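Local coordinates for beta-lactamase (Sebaldella termitidis, PDB 6N1N), which probably hydrolyses beta-lactam antibiotics to substituted beta-amino acids, as a member of the class D serine beta-lactamases, at residues 45-50 against 217-222; 199-204 against 233-238. All blocks are in the same frame, centred on the assembly; numbering follows the deposited sequence.

Interaction 1. Residues 45-50 against 217-222; sequences IRRLPA and AVRIIN
Arg219 reaches out of the central sheet of the class D beta-lactamase fold and grips the backbone carbonyl of Ile45 with the end of its guanidinium. NH1 and NH2 of Arg219 each donate to the single atom Ile45 O at 2.8 Å, and the oxygen lies almost exactly in the guanidinium plane. Both N-H bonds are bent by similar amounts, the N-H...O angle being 142° for NH1, as expected when two donors converge on one acceptor; they come to the carbonyl from the same face of its plane. The Arg219 chain starts with CG anti to the backbone N and later bends at chi3 (59°), which turns NE out of the line of the chain. The long side chain thus ties a strand buried in the sheet to the irregular loop that leads to helix 56-63, and Asp42 adds a long, weak ion pair at NH2.

Arg47 crosses Arg219 at about a right angle. Its CG lies over one face of the Arg219 guanidinium, towards the rim, 3.5 Å from Arg219 NH1, so aliphatic carbon and not charge covers that face. The two guanidinium planes stand 86° apart, with Arg47 NE and Arg219 NE separated by 4.4 Å. This proximity of like charges is probably eased by Glu195 and Glu198, which form salt bridges with NH1 and NH2 of Arg47. Two isoleucines complete the packing. On the exposed side, Ile45 CB packs 3.7 Å from Arg219 NH2. The buried Ile221 meets Arg47 tip to tip, its CD1 methyl lying over one face of the Arg47 guanidinium, 3.5 Å from NE.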
# COMPACT_ATOMS: atom_id res chain seq x y z
N ILE A 45 12.34 -9.22 1.58
CA ILE A 45 11.81 -10.16 0.60
C ILE A 45 10.72 -9.50 -0.24
O ILE A 45 9.73 -8.99 0.30
CB ILE A 45 11.30 -11.42 1.30
CG1 ILE A 45 12.45 -12.15 2.01
CG2 ILE A 45 10.63 -12.35 0.31
CD1 ILE A 45 12.00 -13.28 2.90
N ARG A 46 10.88 -9.56 -1.57
CA ARG A 46 9.91 -8.95 -2.48
C ARG A 46 8.76 -9.90 -2.77
O ARG A 46 8.96 -11.11 -2.97
CB ARG A 46 10.59 -8.59 -3.80
CG ARG A 46 11.57 -7.43 -3.69
CD ARG A 46 12.20 -7.12 -5.02
NE ARG A 46 13.04 -5.93 -5.00
CZ ARG A 46 14.05 -5.70 -5.83
NH1 ARG A 46 14.39 -6.58 -6.77
NH2 ARG A 46 14.72 -4.57 -5.73
N ARG A 47 7.54 -9.34 -2.80
CA ARG A 47 6.35 -10.06 -3.23
C ARG A 47 5.47 -9.11 -4.05
O ARG A 47 5.66 -7.89 -4.00
CB ARG A 47 5.55 -10.64 -2.06
CG ARG A 47 6.37 -11.64 -1.26
CD ARG A 47 5.50 -12.44 -0.38
NE ARG A 47 6.20 -13.47 0.38
CZ ARG A 47 6.30 -14.75 0.03
NH1 ARG A 47 5.77 -15.19 -1.10
NH2 ARG A 47 6.93 -15.60 0.83
N LEU A 48 4.49 -9.67 -4.78
CA LEU A 48 3.62 -8.83 -5.60
C LEU A 48 2.94 -7.78 -4.72
O LEU A 48 2.60 -8.06 -3.56
CB LEU A 48 2.56 -9.65 -6.35
CG LEU A 48 1.25 -10.07 -5.67
CD1 LEU A 48 0.31 -10.65 -6.75
CD2 LEU A 48 1.51 -11.07 -4.60
N PRO A 49 2.78 -6.55 -5.22
CA PRO A 49 2.14 -5.50 -4.41
C PRO A 49 0.63 -5.60 -4.32
O PRO A 49 0.04 -5.07 -3.37
CB PRO A 49 2.52 -4.21 -5.14
CG PRO A 49 2.73 -4.66 -6.58
CD PRO A 49 3.41 -5.99 -6.44
N ALA A 50 -0.00 -6.25 -5.29
CA ALA A 50 -1.46 -6.28 -5.40
C ALA A 50 -2.01 -4.87 -5.24
O ALA A 50 -1.46 -3.94 -5.81
CB ALA A 50 -2.03 -7.28 -4.40
N ALA A 217 4.73 -1.12 6.96
CA ALA A 217 4.40 -2.12 5.96
C ALA A 217 4.21 -3.43 6.72
O ALA A 217 5.16 -3.98 7.26
CB ALA A 217 5.49 -2.26 4.89
N VAL A 218 2.96 -3.85 6.81
CA VAL A 218 2.58 -5.11 7.40
C VAL A 218 2.35 -6.07 6.25
O VAL A 218 1.69 -5.73 5.26
CB VAL A 218 1.31 -4.96 8.26
CG1 VAL A 218 0.72 -6.32 8.60
CG2 VAL A 218 1.60 -4.18 9.50
N ARG A 219 2.92 -7.26 6.34
CA ARG A 219 2.71 -8.24 5.28
C ARG A 219 2.58 -9.61 5.92
O ARG A 219 3.57 -10.19 6.40
CB ARG A 219 3.82 -8.21 4.24
CG ARG A 219 3.45 -9.06 3.06
CD ARG A 219 4.50 -9.07 1.99
NE ARG A 219 5.79 -9.57 2.45
CZ ARG A 219 6.94 -9.40 1.79
NH1 ARG A 219 6.97 -8.74 0.61
NH2 ARG A 219 8.05 -9.89 2.31
N ILE A 220 1.38 -10.12 5.87
CA ILE A 220 1.01 -11.39 6.45
C ILE A 220 1.19 -12.47 5.40
O ILE A 220 0.77 -12.29 4.24
CB ILE A 220 -0.45 -11.35 6.94
CG1 ILE A 220 -0.56 -10.33 8.07
CG2 ILE A 220 -0.95 -12.74 7.35
CD1 ILE A 220 -1.98 -9.95 8.38
N ILE A 221 1.81 -13.57 5.79
CA ILE A 221 1.90 -14.76 4.97
C ILE A 221 1.02 -15.81 5.63
O ILE A 221 1.16 -16.08 6.82
CB ILE A 221 3.34 -15.27 4.84
CG1 ILE A 221 4.27 -14.17 4.34
CG2 ILE A 221 3.38 -16.51 3.93
CD1 ILE A 221 3.90 -13.61 2.98
N ASN A 222 0.10 -16.37 4.87
CA ASN A 222 -0.85 -17.31 5.41
C ASN A 222 -0.98 -18.47 4.44
O ASN A 222 -1.30 -18.25 3.26
CB ASN A 222 -2.21 -16.65 5.62
CG ASN A 222 -3.26 -17.64 5.99
OD1 ASN A 222 -3.05 -18.48 6.89
ND2 ASN A 222 -4.39 -17.57 5.31

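Interaction 2. Residues 199-204 against 233-238; sequences NIIWYV and DFRKQL. With SO4 (sulfate ion), chain C.
Arg235 leaves its helix with CG between the backbone N and the carbonyl carbon (chi1 61°), the crowded position, and then runs extended from CG to NE across the side chain of Ile201. Ile201 places CG2 anti to its own backbone N; the two side chains cross at about a right angle, and the CG2 methyl lies 3.3 Å from Arg235 CD, a tight contact, and 3.6 Å from Arg235 NH1. Beyond the methyl, the guanidinium directs two nitrogens at one oxygen of a bound sulfate, probably from the crystallisation liquor. Arg235 NH1 donates to sulfate O4 at 3.1 Å and Arg235 NH2 to the same O4 at 3.2 Å, with the oxygen at the guanidinium edge near its plane. Ser51, the predicted acylated serine, and Thr190 also bond this sulfate through their hydroxyls, which is consistent with the anion lying in the active-site pocket.

The contact packs the C-terminal helix 228-245 on the central sheet of the penicillin-recognising fold. The axes of the strand and helix segments approach to 8.6 Å, with 40° between their N-to-C directions. Farther along the strand, Tyr203 and Lys236 lie side by side and point the same way. Lys236 CA and CB sit over one face of the tyrosine ring, CB offset toward its rim, while Lys236 CD comes within 3.6 Å of Tyr203 OH. The lysine chain bends at chi4 (39°), and its NZ pairs with Glu179 in a salt bridge.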
# COMPACT_ATOMS: atom_id res chain seq x y z
N ASN A 199 -0.72 -17.22 0.71
CA ASN A 199 -1.50 -15.99 0.60
C ASN A 199 -0.72 -14.83 1.21
O ASN A 199 -0.15 -14.96 2.29
CB ASN A 199 -2.84 -16.14 1.31
CG ASN A 199 -3.70 -17.24 0.71
OD1 ASN A 199 -3.89 -17.29 -0.48
ND2 ASN A 199 -4.22 -18.11 1.55
N ILE A 200 -0.72 -13.70 0.51
CA ILE A 200 0.05 -12.52 0.85
C ILE A 200 -0.95 -11.40 1.16
O ILE A 200 -1.74 -11.01 0.29
CB ILE A 200 0.99 -12.10 -0.30
CG1 ILE A 200 1.80 -13.27 -0.85
CG2 ILE A 200 1.87 -10.91 0.15
CD1 ILE A 200 2.64 -13.95 0.13
N ILE A 201 -0.91 -10.87 2.38
CA ILE A 201 -1.85 -9.85 2.81
C ILE A 201 -1.05 -8.66 3.32
O ILE A 201 -0.39 -8.74 4.36
CB ILE A 201 -2.82 -10.38 3.88
CG1 ILE A 201 -3.60 -11.59 3.31
CG2 ILE A 201 -3.73 -9.27 4.34
CD1 ILE A 201 -4.45 -12.32 4.34
N TRP A 202 -1.14 -7.54 2.59
CA TRP A 202 -0.48 -6.30 2.92
C TRP A 202 -1.42 -5.31 3.61
O TRP A 202 -2.60 -5.21 3.31
CB TRP A 202 -0.01 -5.58 1.66
CG TRP A 202 1.01 -6.16 0.77
CD1 TRP A 202 0.81 -6.89 -0.37
CD2 TRP A 202 2.40 -5.87 0.81
NE1 TRP A 202 2.01 -7.14 -0.99
CE2 TRP A 202 3.00 -6.50 -0.29
CE3 TRP A 202 3.21 -5.16 1.69
CZ2 TRP A 202 4.37 -6.46 -0.51
CZ3 TRP A 202 4.56 -5.12 1.47
CH2 TRP A 202 5.12 -5.73 0.36
N TYR A 203 -0.81 -4.48 4.45
CA TYR A 203 -1.37 -3.19 4.85
C TYR A 203 -0.18 -2.23 4.97
O TYR A 203 0.72 -2.45 5.80
CB TYR A 203 -2.17 -3.32 6.15
CG TYR A 203 -2.99 -2.10 6.49
CD1 TYR A 203 -3.91 -1.58 5.59
CD2 TYR A 203 -2.85 -1.48 7.71
CE1 TYR A 203 -4.65 -0.45 5.90
CE2 TYR A 203 -3.62 -0.37 8.04
CZ TYR A 203 -4.50 0.14 7.14
OH TYR A 203 -5.22 1.26 7.48
N VAL A 204 -0.15 -1.19 4.13
CA VAL A 204 1.00 -0.29 4.08
C VAL A 204 0.49 1.14 4.12
O VAL A 204 -0.66 1.43 3.79
CB VAL A 204 1.87 -0.51 2.82
CG1 VAL A 204 2.26 -2.00 2.67
CG2 VAL A 204 1.18 0.03 1.55
N ASP A 233 -9.92 -9.47 7.36
CA ASP A 233 -10.66 -8.60 8.27
C ASP A 233 -9.79 -8.08 9.41
O ASP A 233 -10.14 -7.06 10.02
CB ASP A 233 -11.86 -9.34 8.89
CG ASP A 233 -13.04 -9.50 7.91
OD1 ASP A 233 -13.06 -8.83 6.86
OD2 ASP A 233 -13.95 -10.30 8.23
N PHE A 234 -8.66 -8.75 9.69
CA PHE A 234 -7.83 -8.49 10.86
C PHE A 234 -6.61 -7.63 10.56
O PHE A 234 -6.03 -7.07 11.49
CB PHE A 234 -7.39 -9.84 11.48
CG PHE A 234 -6.56 -9.73 12.73
CD1 PHE A 234 -7.04 -9.06 13.84
CD2 PHE A 234 -5.30 -10.30 12.80
CE1 PHE A 234 -6.28 -8.96 14.99
CE2 PHE A 234 -4.53 -10.20 13.95
CZ PHE A 234 -5.02 -9.55 15.05
N ARG A 235 -6.22 -7.48 9.29
CA ARG A 235 -4.91 -6.88 9.00
C ARG A 235 -4.78 -5.46 9.54
O ARG A 235 -3.71 -5.08 10.03
CB ARG A 235 -4.63 -6.91 7.50
CG ARG A 235 -5.60 -6.13 6.65
CD ARG A 235 -5.51 -6.62 5.23
NE ARG A 235 -6.76 -6.50 4.49
CZ ARG A 235 -6.85 -6.65 3.17
NH1 ARG A 235 -5.76 -6.90 2.46
NH2 ARG A 235 -8.02 -6.52 2.57
N LYS A 236 -5.84 -4.67 9.47
CA LYS A 236 -5.73 -3.30 9.98
C LYS A 236 -5.67 -3.29 11.51
O LYS A 236 -4.82 -2.60 12.10
CB LYS A 236 -6.89 -2.46 9.43
CG LYS A 236 -7.24 -1.24 10.27
CD LYS A 236 -7.88 -0.15 9.42
CE LYS A 236 -8.72 0.79 10.26
NZ LYS A 236 -8.08 1.07 11.57
N GLN A 237 -6.47 -4.14 12.16
CA GLN A 237 -6.42 -4.21 13.62
C GLN A 237 -5.07 -4.73 14.13
O GLN A 237 -4.57 -4.25 15.15
CB GLN A 237 -7.56 -5.10 14.14
CG GLN A 237 -7.57 -5.25 15.65
CD GLN A 237 -7.71 -3.93 16.41
OE1 GLN A 237 -7.14 -3.78 17.48
NE2 GLN A 237 -8.49 -2.99 15.86
N LEU A 238 -4.47 -5.70 13.44
CA LEU A 238 -3.12 -6.14 13.79
C LEU A 238 -2.14 -4.97 13.76
O LEU A 238 -1.30 -4.82 14.65
CB LEU A 238 -2.67 -7.23 12.81
CG LEU A 238 -1.30 -7.88 13.04
CD1 LEU A 238 -1.23 -9.22 12.28
CD2 LEU A 238 -0.11 -7.01 12.61
S SO4 C . -7.79 -5.27 -1.07
O1 SO4 C . -9.10 -5.91 -1.00
O2 SO4 C . -7.41 -5.04 -2.49
O3 SO4 C . -7.86 -3.96 -0.43
O4 SO4 C . -6.83 -6.14 -0.39

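Overall arrangement
Strands 198-209 and 212-222 are antiparallel neighbours, and they join the two contacts, whose centres lie about 9 Å apart. Interaction 1 ties the sheet to the loop preceding helix 56-63, while interaction 2 brings the C-terminal helix onto it. A backbone hydrogen bond joins Ile220 N to Ile201 O at 2.7 Å across the paired strands. A second hydrogen bond runs from Trp202 NE1 to Leu48 O, 2.8 Å apart. Only interaction 2 reaches the sulfate held by Arg235, and the nearest side-chain atoms of Arg235 and Ser51 are about 7 Å apart; the touching residues of interaction 1 lie away from the site, although its loop runs directly into Ser51.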